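Local coordinates for uncharacterized protein (Thermus thermophilus HB8, PDB 6SCE), which probably acts as a CRISPR defence DNA nuclease of the Type III response, switched on by binding cyclic oligoadenylate, at residues C224-K232 / G258-L268. Numbering follows the deposited sequence.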
ATOM      1  N   CYS A 224       2.464 -10.329   5.094  1.00 27.70           N
ATOM      2  CA  CYS A 224       2.272 -11.712   4.704  1.00 28.74           C
ATOM      3  C   CYS A 224       2.528 -11.826   3.191  1.00 31.26           C
ATOM      4  O   CYS A 224       1.826 -11.232   2.387  1.00 31.54           O
ATOM      5  CB  CYS A 224       0.870 -12.164   5.024  1.00 29.16           C
ATOM      6  SG  CYS A 224       0.565 -13.925   4.649  1.00 30.47           S
ATOM      7  N   LEU A 225       3.549 -12.576   2.813  1.00 27.43           N
ATOM      8  CA  LEU A 225       3.924 -12.672   1.418  1.00 28.60           C
ATOM      9  C   LEU A 225       3.057 -13.728   0.698  1.00 28.63           C
ATOM     10  O   LEU A 225       3.021 -14.868   1.132  1.00 29.44           O
ATOM     11  CB  LEU A 225       5.394 -13.086   1.352  1.00 29.84           C
ATOM     12  CG  LEU A 225       6.032 -13.045  -0.028  1.00 30.64           C
ATOM     13  CD1 LEU A 225       6.021 -11.648  -0.613  1.00 33.79           C
ATOM     14  CD2 LEU A 225       7.453 -13.561   0.105  1.00 31.61           C
ATOM     15  N   PRO A 226       2.367 -13.355  -0.396  1.00 27.80           N
ATOM     16  CA  PRO A 226       1.670 -14.365  -1.190  1.00 27.83           C
ATOM     17  C   PRO A 226       2.682 -15.030  -2.113  1.00 26.99           C
ATOM     18  O   PRO A 226       3.198 -14.391  -3.048  1.00 32.10           O
ATOM     19  CB  PRO A 226       0.651 -13.547  -1.997  1.00 28.41           C
ATOM     20  CG  PRO A 226       0.804 -12.112  -1.542  1.00 30.08           C
ATOM     21  CD  PRO A 226       2.185 -12.024  -0.971  1.00 29.14           C
ATOM     22  N   VAL A 227       2.966 -16.284  -1.846  1.00 27.26           N
ATOM     23  CA  VAL A 227       3.997 -17.006  -2.586  1.00 27.81           C
ATOM     24  C   VAL A 227       3.283 -17.934  -3.550  1.00 30.18           C
ATOM     25  O   VAL A 227       2.467 -18.739  -3.111  1.00 28.56           O
ATOM     26  CB  VAL A 227       4.890 -17.821  -1.660  1.00 28.43           C
ATOM     27  CG1 VAL A 227       5.959 -18.554  -2.481  1.00 30.38           C
ATOM     28  CG2 VAL A 227       5.547 -16.943  -0.603  1.00 29.36           C
ATOM     29  N   VAL A 228       3.526 -17.764  -4.855  1.00 29.33           N
ATOM     30  CA  VAL A 228       2.789 -18.502  -5.861  1.00 30.07           C
ATOM     31  C   VAL A 228       3.742 -19.224  -6.811  1.00 30.55           C
ATOM     32  O   VAL A 228       4.399 -18.565  -7.636  1.00 31.70           O
ATOM     33  CB  VAL A 228       1.848 -17.595  -6.647  1.00 30.12           C
ATOM     34  CG1 VAL A 228       1.189 -18.371  -7.803  1.00 31.12           C
ATOM     35  CG2 VAL A 228       0.759 -17.069  -5.729  1.00 31.41           C
ATOM     36  N   PRO A 229       3.888 -20.547  -6.643  1.00 30.87           N
ATOM     37  CA  PRO A 229       4.736 -21.307  -7.584  1.00 30.91           C
ATOM     38  C   PRO A 229       3.971 -21.459  -8.874  1.00 30.58           C
ATOM     39  O   PRO A 229       2.826 -21.931  -8.870  1.00 31.90           O
ATOM     40  CB  PRO A 229       4.957 -22.645  -6.881  1.00 32.40           C
ATOM     41  CG  PRO A 229       4.606 -22.390  -5.445  1.00 34.26           C
ATOM     42  CD  PRO A 229       3.490 -21.391  -5.511  1.00 31.70           C
ATOM     43  N   TYR A 230       4.556 -20.975  -9.963  1.00 30.85           N
ATOM     44  CA  TYR A 230       3.841 -20.934 -11.212  1.00 31.11           C
ATOM     45  C   TYR A 230       3.642 -22.347 -11.780  1.00 30.72           C
ATOM     46  O   TYR A 230       4.375 -23.282 -11.441  1.00 32.14           O
ATOM     47  CB  TYR A 230       4.477 -19.958 -12.204  1.00 31.52           C
ATOM     48  CG  TYR A 230       5.891 -20.249 -12.647  1.00 33.41           C
ATOM     49  CD1 TYR A 230       6.155 -21.233 -13.586  1.00 34.74           C
ATOM     50  CD2 TYR A 230       6.968 -19.497 -12.166  1.00 32.46           C
ATOM     51  CE1 TYR A 230       7.452 -21.477 -14.012  1.00 34.21           C
ATOM     52  CE2 TYR A 230       8.264 -19.730 -12.599  1.00 34.55           C
ATOM     53  CZ  TYR A 230       8.503 -20.723 -13.523  1.00 36.13           C
ATOM     54  OH  TYR A 230       9.792 -20.971 -13.950  1.00 37.70           O
ATOM     55  N   HIS A 231       2.627 -22.469 -12.610  1.00 31.06           N
ATOM     56  CA  HIS A 231       2.161 -23.761 -13.141  1.00 32.33           C
ATOM     57  C   HIS A 231       2.996 -24.181 -14.365  1.00 33.31           C
ATOM     58  O   HIS A 231       2.548 -24.078 -15.507  1.00 33.24           O
ATOM     59  CB  HIS A 231       0.702 -23.634 -13.533  1.00 32.22           C
ATOM     60  CG  HIS A 231      -0.237 -23.594 -12.360  1.00 36.40           C
ATOM     61  ND1 HIS A 231      -1.607 -23.597 -12.509  1.00 34.59           N
ATOM     62  CD2 HIS A 231      -0.003 -23.550 -11.020  1.00 36.95           C
ATOM     63  CE1 HIS A 231      -2.179 -23.569 -11.315  1.00 37.76           C
ATOM     64  NE2 HIS A 231      -1.231 -23.541 -10.395  1.00 35.31           N
ATOM     65  N   LYS A 232       4.175 -24.684 -14.071  1.00 35.67           N
ATOM     66  CA  LYS A 232       5.142 -25.063 -15.077  1.00 38.59           C
ATOM     67  C   LYS A 232       4.589 -26.171 -15.969  1.00 40.63           C
ATOM     68  O   LYS A 232       4.855 -26.158 -17.168  1.00 39.40           O
ATOM     69  CB  LYS A 232       6.452 -25.500 -14.443  1.00 42.28           C
ATOM     70  CG  LYS A 232       7.591 -25.499 -15.451  1.00 45.94           C
ATOM     71  CD  LYS A 232       8.888 -25.928 -14.819  1.00 47.48           C
ATOM     72  CE  LYS A 232       9.579 -24.766 -14.144  1.00 47.25           C
ATOM     73  NZ  LYS A 232      10.884 -25.215 -13.595  1.00 47.96           N
ATOM     74  N   GLY A 258       0.970  -7.791  -6.385  1.00 37.80           N
ATOM     75  CA  GLY A 258       1.880  -8.015  -5.271  1.00 37.33           C
ATOM     76  C   GLY A 258       2.149  -9.479  -4.901  1.00 38.76           C
ATOM     77  O   GLY A 258       2.456  -9.802  -3.759  1.00 36.74           O
ATOM     78  N   VAL A 259       2.091 -10.371  -5.883  1.00 35.23           N
ATOM     79  CA  VAL A 259       2.396 -11.782  -5.660  1.00 33.29           C
ATOM     80  C   VAL A 259       3.855 -12.067  -5.935  1.00 33.00           C
ATOM     81  O   VAL A 259       4.440 -11.530  -6.893  1.00 36.69           O
ATOM     82  CB  VAL A 259       1.503 -12.632  -6.584  1.00 33.89           C
ATOM     83  CG1 VAL A 259       2.025 -14.052  -6.726  1.00 35.52           C
ATOM     84  CG2 VAL A 259       0.091 -12.593  -6.040  1.00 34.37           C
ATOM     85  N   PHE A 260       4.447 -12.921  -5.117  1.00 30.93           N
ATOM     86  CA  PHE A 260       5.805 -13.385  -5.324  1.00 32.87           C
ATOM     87  C   PHE A 260       5.695 -14.690  -6.124  1.00 33.30           C
ATOM     88  O   PHE A 260       5.477 -15.763  -5.569  1.00 33.80           O
ATOM     89  CB  PHE A 260       6.489 -13.583  -3.982  1.00 34.54           C
ATOM     90  CG  PHE A 260       7.928 -14.012  -4.047  1.00 36.28           C
ATOM     91  CD1 PHE A 260       8.807 -13.468  -4.967  1.00 38.51           C
ATOM     92  CD2 PHE A 260       8.398 -14.942  -3.154  1.00 38.08           C
ATOM     93  CE1 PHE A 260      10.130 -13.851  -4.980  1.00 41.37           C
ATOM     94  CE2 PHE A 260       9.717 -15.327  -3.151  1.00 39.57           C
ATOM     95  CZ  PHE A 260      10.585 -14.777  -4.072  1.00 38.54           C
ATOM     96  N   LEU A 261       5.806 -14.553  -7.438  1.00 33.85           N
ATOM     97  CA  LEU A 261       5.724 -15.686  -8.374  1.00 31.31           C
ATOM     98  C   LEU A 261       7.047 -16.423  -8.445  1.00 31.63           C
ATOM     99  O   LEU A 261       8.062 -15.826  -8.764  1.00 34.86           O
ATOM    100  CB  LEU A 261       5.357 -15.165  -9.745  1.00 31.73           C
ATOM    101  CG  LEU A 261       4.843 -16.222 -10.729  1.00 32.97           C
ATOM    102  CD1 LEU A 261       3.429 -16.620 -10.363  1.00 33.26           C
ATOM    103  CD2 LEU A 261       4.889 -15.685 -12.146  1.00 33.64           C
ATOM    104  N   VAL A 262       7.040 -17.708  -8.141  1.00 30.29           N
ATOM    105  CA  VAL A 262       8.264 -18.470  -8.004  1.00 31.61           C
ATOM    106  C   VAL A 262       8.283 -19.732  -8.846  1.00 31.99           C
ATOM    107  O   VAL A 262       7.242 -20.347  -9.151  1.00 32.40           O
ATOM    108  CB  VAL A 262       8.604 -18.843  -6.533  1.00 34.00           C
ATOM    109  CG1 VAL A 262       8.843 -17.597  -5.688  1.00 36.10           C
ATOM    110  CG2 VAL A 262       7.531 -19.716  -5.909  1.00 33.32           C
ATOM    111  N   ASP A 263       9.501 -20.124  -9.182  1.00 33.21           N
ATOM    112  CA  ASP A 263       9.750 -21.348  -9.950  1.00 35.24           C
ATOM    113  C   ASP A 263       9.559 -22.521  -8.995  1.00 33.09           C
ATOM    114  O   ASP A 263      10.277 -22.626  -8.008  1.00 34.48           O
ATOM    115  CB  ASP A 263      11.169 -21.258 -10.546  1.00 37.23           C
ATOM    116  CG  ASP A 263      11.582 -22.491 -11.357  1.00 42.59           C
ATOM    117  OD1 ASP A 263      10.871 -23.523 -11.355  1.00 40.92           O
ATOM    118  OD2 ASP A 263      12.659 -22.383 -11.984  1.00 43.57           O
ATOM    119  N   PRO A 264       8.578 -23.402  -9.272  1.00 33.68           N
ATOM    120  CA  PRO A 264       8.340 -24.535  -8.395  1.00 36.71           C
ATOM    121  C   PRO A 264       9.527 -25.491  -8.352  1.00 38.66           C
ATOM    122  O   PRO A 264       9.634 -26.272  -7.436  1.00 42.77           O
ATOM    123  CB  PRO A 264       7.103 -25.204  -9.013  1.00 37.80           C
ATOM    124  CG  PRO A 264       7.154 -24.825 -10.452  1.00 37.49           C
ATOM    125  CD  PRO A 264       7.671 -23.412 -10.441  1.00 35.71           C
ATOM    126  N   GLY A 265      10.434 -25.373  -9.317  1.00 42.72           N
ATOM    127  CA  GLY A 265      11.619 -26.215  -9.361  1.00 45.39           C
ATOM    128  C   GLY A 265      12.738 -25.729  -8.473  1.00 48.52           C
ATOM    129  O   GLY A 265      13.748 -26.405  -8.395  1.00 47.65           O
ATOM    130  N   ARG A 266      12.572 -24.586  -7.779  1.00 44.24           N
ATOM    131  CA  ARG A 266      13.656 -24.034  -6.958  1.00 46.54           C
ATOM    132  C   ARG A 266      13.283 -23.798  -5.491  1.00 44.73           C
ATOM    133  O   ARG A 266      12.118 -23.587  -5.167  1.00 41.25           O
ATOM    134  CB  ARG A 266      14.159 -22.737  -7.580  1.00 50.71           C
ATOM    135  CG  ARG A 266      14.717 -22.908  -8.990  1.00 54.90           C
ATOM    136  CD  ARG A 266      14.834 -21.570  -9.702  1.00 59.91           C
ATOM    137  NE  ARG A 266      15.866 -20.729  -9.102  1.00 64.41           N
ATOM    138  CZ  ARG A 266      17.164 -20.788  -9.402  1.00 73.09           C
ATOM    139  NH1 ARG A 266      17.620 -21.652 -10.312  1.00 80.64           N
ATOM    140  NH2 ARG A 266      18.020 -19.977  -8.794  1.00 71.84           N
ATOM    141  N   PRO A 267      14.278 -23.851  -4.592  1.00 41.06           N
ATOM    142  CA  PRO A 267      14.009 -23.489  -3.204  1.00 42.16           C
ATOM    143  C   PRO A 267      13.674 -22.011  -3.109  1.00 39.11           C
ATOM    144  O   PRO A 267      14.214 -21.185  -3.886  1.00 36.89           O
ATOM    145  CB  PRO A 267      15.345 -23.755  -2.491  1.00 44.43           C
ATOM    146  CG  PRO A 267      16.193 -24.529  -3.468  1.00 45.50           C
ATOM    147  CD  PRO A 267      15.705 -24.118  -4.814  1.00 45.34           C
ATOM    148  N   LEU A 268      12.825 -21.656  -2.146  1.00 37.69           N
ATOM    149  CA  LEU A 268      12.461 -20.256  -2.005  1.00 36.20           C
ATOM    150  C   LEU A 268      13.665 -19.400  -1.689  1.00 34.84           C
ATOM    151  O   LEU A 268      13.702 -18.256  -2.111  1.00 37.37           O
ATOM    152  CB  LEU A 268      11.427 -20.051  -0.924  1.00 35.58           C
ATOM    153  CG  LEU A 268      10.028 -20.518  -1.213  1.00 37.48           C
ATOM    154  CD1 LEU A 268       9.184 -20.214   0.027  1.00 36.44           C
ATOM    155  CD2 LEU A 268       9.466 -19.839  -2.468  1.00 39.22           C
TER
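Four backbone hydrogen bonds join Pro226-Tyr230 to Phe260-Val262, and Val228, Phe260 and Val262 each use both N and O across the pair. Phe260 N donates to Pro226 O at 2.8 Å, Val228 N to Phe260 O, Val262 N to Val228 O, and Tyr230 N to Val262 O at 2.9 Å. Three carbonyls take a second, weaker donor, the closest being Pro229 CA at 3.1 Å from Val262 O. Bridges with both strands running the same way, 25° apart, identify a parallel pair; since the 25 intervening residues are almost all helical, this is a beta-alpha-beta crossover that adds 260-262 as the edge strand of a six-stranded mixed sheet. The other side of 225-229 is bonded to strand 187-192, through Trp190 and Trp192. Val228 CG2 presses on Val259 CG1 at 3.4 Å, tighter than usual for carbons; Val228 also packs on helix 206-220, and Val259 on Ala254. Beyond the ladder, Asp263 OD1 holds two donors on opposite faces of its carboxylate plane: Lys232 NZ in a 2.8 Å salt bridge on the syn side, and Gly265 N, 47° out of the plane, closing an Asx turn. Lys232 reaches it by bending at chi3 (-84°). An alanine in place of Asp263 would probably leave the Lys232 ammonium without its carboxylate mate and Gly265 N without its side-chain acceptor. Pro264 CD sits 4.0 Å from the Tyr230 ring centroid, over the ring centre, a CH-pi contact, while Phe247 meets that ring edge-to-face.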